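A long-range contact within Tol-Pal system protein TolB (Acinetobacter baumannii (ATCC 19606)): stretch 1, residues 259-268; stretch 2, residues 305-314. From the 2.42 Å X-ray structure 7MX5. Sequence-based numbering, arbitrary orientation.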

# COMPACT_ATOMS: atom_id res chain seq x y z
N ILE A 259 -19.31 -3.95 18.90
CA ILE A 259 -17.87 -3.88 18.66
C ILE A 259 -17.60 -2.70 17.74
O ILE A 259 -18.50 -2.15 17.11
CB ILE A 259 -17.30 -5.18 18.06
CG1 ILE A 259 -18.00 -5.51 16.74
CG2 ILE A 259 -17.42 -6.33 19.05
CD1 ILE A 259 -17.21 -6.44 15.84
N ASP A 260 -16.33 -2.30 17.67
CA ASP A 260 -15.92 -1.23 16.78
C ASP A 260 -15.81 -1.75 15.35
O ASP A 260 -15.26 -2.83 15.11
CB ASP A 260 -14.60 -0.62 17.23
CG ASP A 260 -14.61 0.89 17.21
OD1 ASP A 260 -14.84 1.47 16.12
OD2 ASP A 260 -14.39 1.51 18.27
N THR A 261 -16.34 -0.98 14.41
CA THR A 261 -16.42 -1.40 13.02
C THR A 261 -15.84 -0.33 12.11
O THR A 261 -15.65 0.83 12.50
CB THR A 261 -17.87 -1.69 12.61
OG1 THR A 261 -17.90 -2.21 11.28
CG2 THR A 261 -18.71 -0.42 12.68
N GLU A 262 -15.54 -0.74 10.87
CA GLU A 262 -15.03 0.15 9.84
C GLU A 262 -15.64 -0.26 8.50
O GLU A 262 -15.73 -1.45 8.19
CB GLU A 262 -13.49 0.09 9.75
CG GLU A 262 -12.76 0.17 11.08
CD GLU A 262 -12.54 -1.19 11.71
OE1 GLU A 262 -12.92 -2.21 11.08
OE2 GLU A 262 -12.00 -1.25 12.83
N ALA A 263 -16.05 0.74 7.72
CA ALA A 263 -16.67 0.51 6.43
C ALA A 263 -15.71 0.88 5.31
O ALA A 263 -15.03 1.91 5.38
CB ALA A 263 -17.97 1.32 6.30
N ARG A 264 -15.66 0.04 4.27
CA ARG A 264 -14.78 0.24 3.13
C ARG A 264 -15.56 0.01 1.85
O ARG A 264 -16.15 -1.06 1.67
CB ARG A 264 -13.57 -0.69 3.20
CG ARG A 264 -12.76 -0.59 4.48
CD ARG A 264 -11.49 0.21 4.26
NE ARG A 264 -10.80 0.48 5.52
CZ ARG A 264 -9.48 0.45 5.67
NH1 ARG A 264 -8.67 0.15 4.67
NH2 ARG A 264 -8.96 0.73 6.86
N TYR A 265 -15.56 1.00 0.96
CA TYR A 265 -16.29 0.90 -0.29
C TYR A 265 -15.73 -0.20 -1.18
O TYR A 265 -14.52 -0.43 -1.21
CB TYR A 265 -16.24 2.23 -1.05
CG TYR A 265 -17.13 3.32 -0.51
CD1 TYR A 265 -18.48 3.36 -0.81
CD2 TYR A 265 -16.60 4.34 0.28
CE1 TYR A 265 -19.29 4.37 -0.32
CE2 TYR A 265 -17.40 5.36 0.76
CZ TYR A 265 -18.74 5.37 0.46
OH TYR A 265 -19.54 6.38 0.94
N THR A 266 -16.61 -0.87 -1.91
CA THR A 266 -16.15 -1.72 -3.00
C THR A 266 -15.75 -0.85 -4.19
O THR A 266 -16.39 0.17 -4.45
CB THR A 266 -17.24 -2.71 -3.41
OG1 THR A 266 -18.45 -1.99 -3.71
CG2 THR A 266 -17.51 -3.71 -2.30
N PRO A 267 -14.70 -1.22 -4.92
CA PRO A 267 -14.20 -0.34 -6.00
C PRO A 267 -15.20 -0.12 -7.13
O PRO A 267 -14.98 0.78 -7.94
CB PRO A 267 -12.95 -1.07 -6.50
CG PRO A 267 -13.12 -2.48 -6.06
CD PRO A 267 -13.88 -2.44 -4.77
N ASP A 268 -16.28 -0.90 -7.20
CA ASP A 268 -17.29 -0.69 -8.22
C ASP A 268 -18.38 0.29 -7.79
O ASP A 268 -19.28 0.58 -8.59
CB ASP A 268 -17.93 -2.03 -8.61
CG ASP A 268 -18.41 -2.83 -7.41
OD1 ASP A 268 -18.61 -2.24 -6.33
OD2 ASP A 268 -18.58 -4.06 -7.55
N ALA A 305 -12.30 -9.74 10.38
CA ALA A 305 -12.57 -8.33 10.59
C ALA A 305 -11.55 -7.49 9.83
O ALA A 305 -10.56 -8.00 9.32
CB ALA A 305 -12.57 -7.98 12.08
N ARG A 306 -11.82 -6.18 9.78
CA ARG A 306 -10.91 -5.19 9.21
C ARG A 306 -10.58 -5.53 7.75
O ARG A 306 -9.42 -5.55 7.34
CB ARG A 306 -9.63 -5.07 10.05
CG ARG A 306 -9.81 -4.28 11.34
CD ARG A 306 -10.40 -5.13 12.46
NE ARG A 306 -11.34 -4.39 13.28
CZ ARG A 306 -11.98 -4.89 14.33
NH1 ARG A 306 -11.80 -6.15 14.71
NH2 ARG A 306 -12.83 -4.12 15.01
N GLY A 307 -11.62 -5.78 6.97
CA GLY A 307 -11.43 -6.12 5.58
C GLY A 307 -11.24 -4.89 4.70
O GLY A 307 -11.79 -3.82 4.95
N THR A 308 -10.44 -5.06 3.65
CA THR A 308 -10.23 -4.03 2.65
C THR A 308 -10.25 -4.68 1.27
O THR A 308 -9.94 -5.86 1.12
CB THR A 308 -8.92 -3.27 2.87
OG1 THR A 308 -8.77 -2.26 1.87
CG2 THR A 308 -7.73 -4.22 2.80
N LEU A 309 -10.64 -3.89 0.27
CA LEU A 309 -10.86 -4.39 -1.08
C LEU A 309 -9.65 -4.13 -1.96
O LEU A 309 -9.02 -3.08 -1.88
CB LEU A 309 -12.10 -3.74 -1.70
CG LEU A 309 -13.48 -4.16 -1.19
CD1 LEU A 309 -13.51 -5.66 -0.91
CD2 LEU A 309 -13.87 -3.37 0.04
N SER A 310 -9.35 -5.10 -2.82
CA SER A 310 -8.36 -4.88 -3.87
C SER A 310 -8.95 -3.98 -4.95
O SER A 310 -10.16 -3.93 -5.15
CB SER A 310 -7.91 -6.22 -4.47
OG SER A 310 -8.97 -6.85 -5.16
N ALA A 311 -8.06 -3.26 -5.64
CA ALA A 311 -8.51 -2.33 -6.66
C ALA A 311 -9.30 -3.03 -7.76
O ALA A 311 -10.27 -2.48 -8.30
CB ALA A 311 -7.32 -1.58 -7.26
N ASP A 312 -8.91 -4.26 -8.10
CA ASP A 312 -9.64 -5.03 -9.10
C ASP A 312 -11.02 -5.45 -8.59
O ASP A 312 -11.94 -5.63 -9.38
CB ASP A 312 -8.83 -6.25 -9.53
CG ASP A 312 -8.48 -7.16 -8.36
OD1 ASP A 312 -9.40 -7.68 -7.69
OD2 ASP A 312 -7.27 -7.36 -8.11
N GLY A 313 -11.16 -5.61 -7.27
CA GLY A 313 -12.44 -5.96 -6.69
C GLY A 313 -12.70 -7.44 -6.54
O GLY A 313 -13.86 -7.83 -6.32
N LYS A 314 -11.68 -8.29 -6.63
CA LYS A 314 -11.84 -9.73 -6.50
C LYS A 314 -11.17 -10.30 -5.26
O LYS A 314 -11.25 -11.51 -5.04
CB LYS A 314 -11.30 -10.44 -7.74
CG LYS A 314 -11.39 -9.64 -9.03
CD LYS A 314 -11.84 -10.50 -10.20
CE LYS A 314 -12.09 -9.66 -11.44
NZ LYS A 314 -12.89 -8.44 -11.14

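Two segments of TolB, whose touching residues are at least 42 apart in sequence, run side by side, strand 263-265 nearly parallel to strand 305-309 (9° between directions). The axes approach to 6.9 Å and no backbone hydrogen bond joins them, so side chains make the contact, burying 470 Å² in all. Near the start of stretch 1, the Asp-260 carbonyl O lies 2.8 Å from Arg-306 NH2, close to the guanidinium plane but at too poor an angle for a hydrogen bond. Thr-261 points away. Glu-262 points toward stretch 2 and supplies the charged link: Arg-306 NE donates to Glu-262 OE2 over 3.2 Å, almost linearly (171°), a hydrogen bond within a salt bridge. Ala-263 again points away. Arg-264 lies across the neighbouring strand, its CG 3.4 Å from Gly-307 O and its NH1 3.7 Å from Thr-308 OG1. From here Leu-309 is the centre, its CD2 lying against a backbone carbonyl, 3.3 Å from Tyr-265 O, and its CG 4.2 Å from Thr-266 CG2 in an apolar contact. Pro-267 closes the contact: its CD packs 3.8 Å from Leu-309 CB, while its CG reaches 3.4 Å from Ser-310 O and 3.6 Å from Gly-313 CA. Glycine suits that last position, since a CB would crowd Pro-267 CG and jam against the preceding carbonyl.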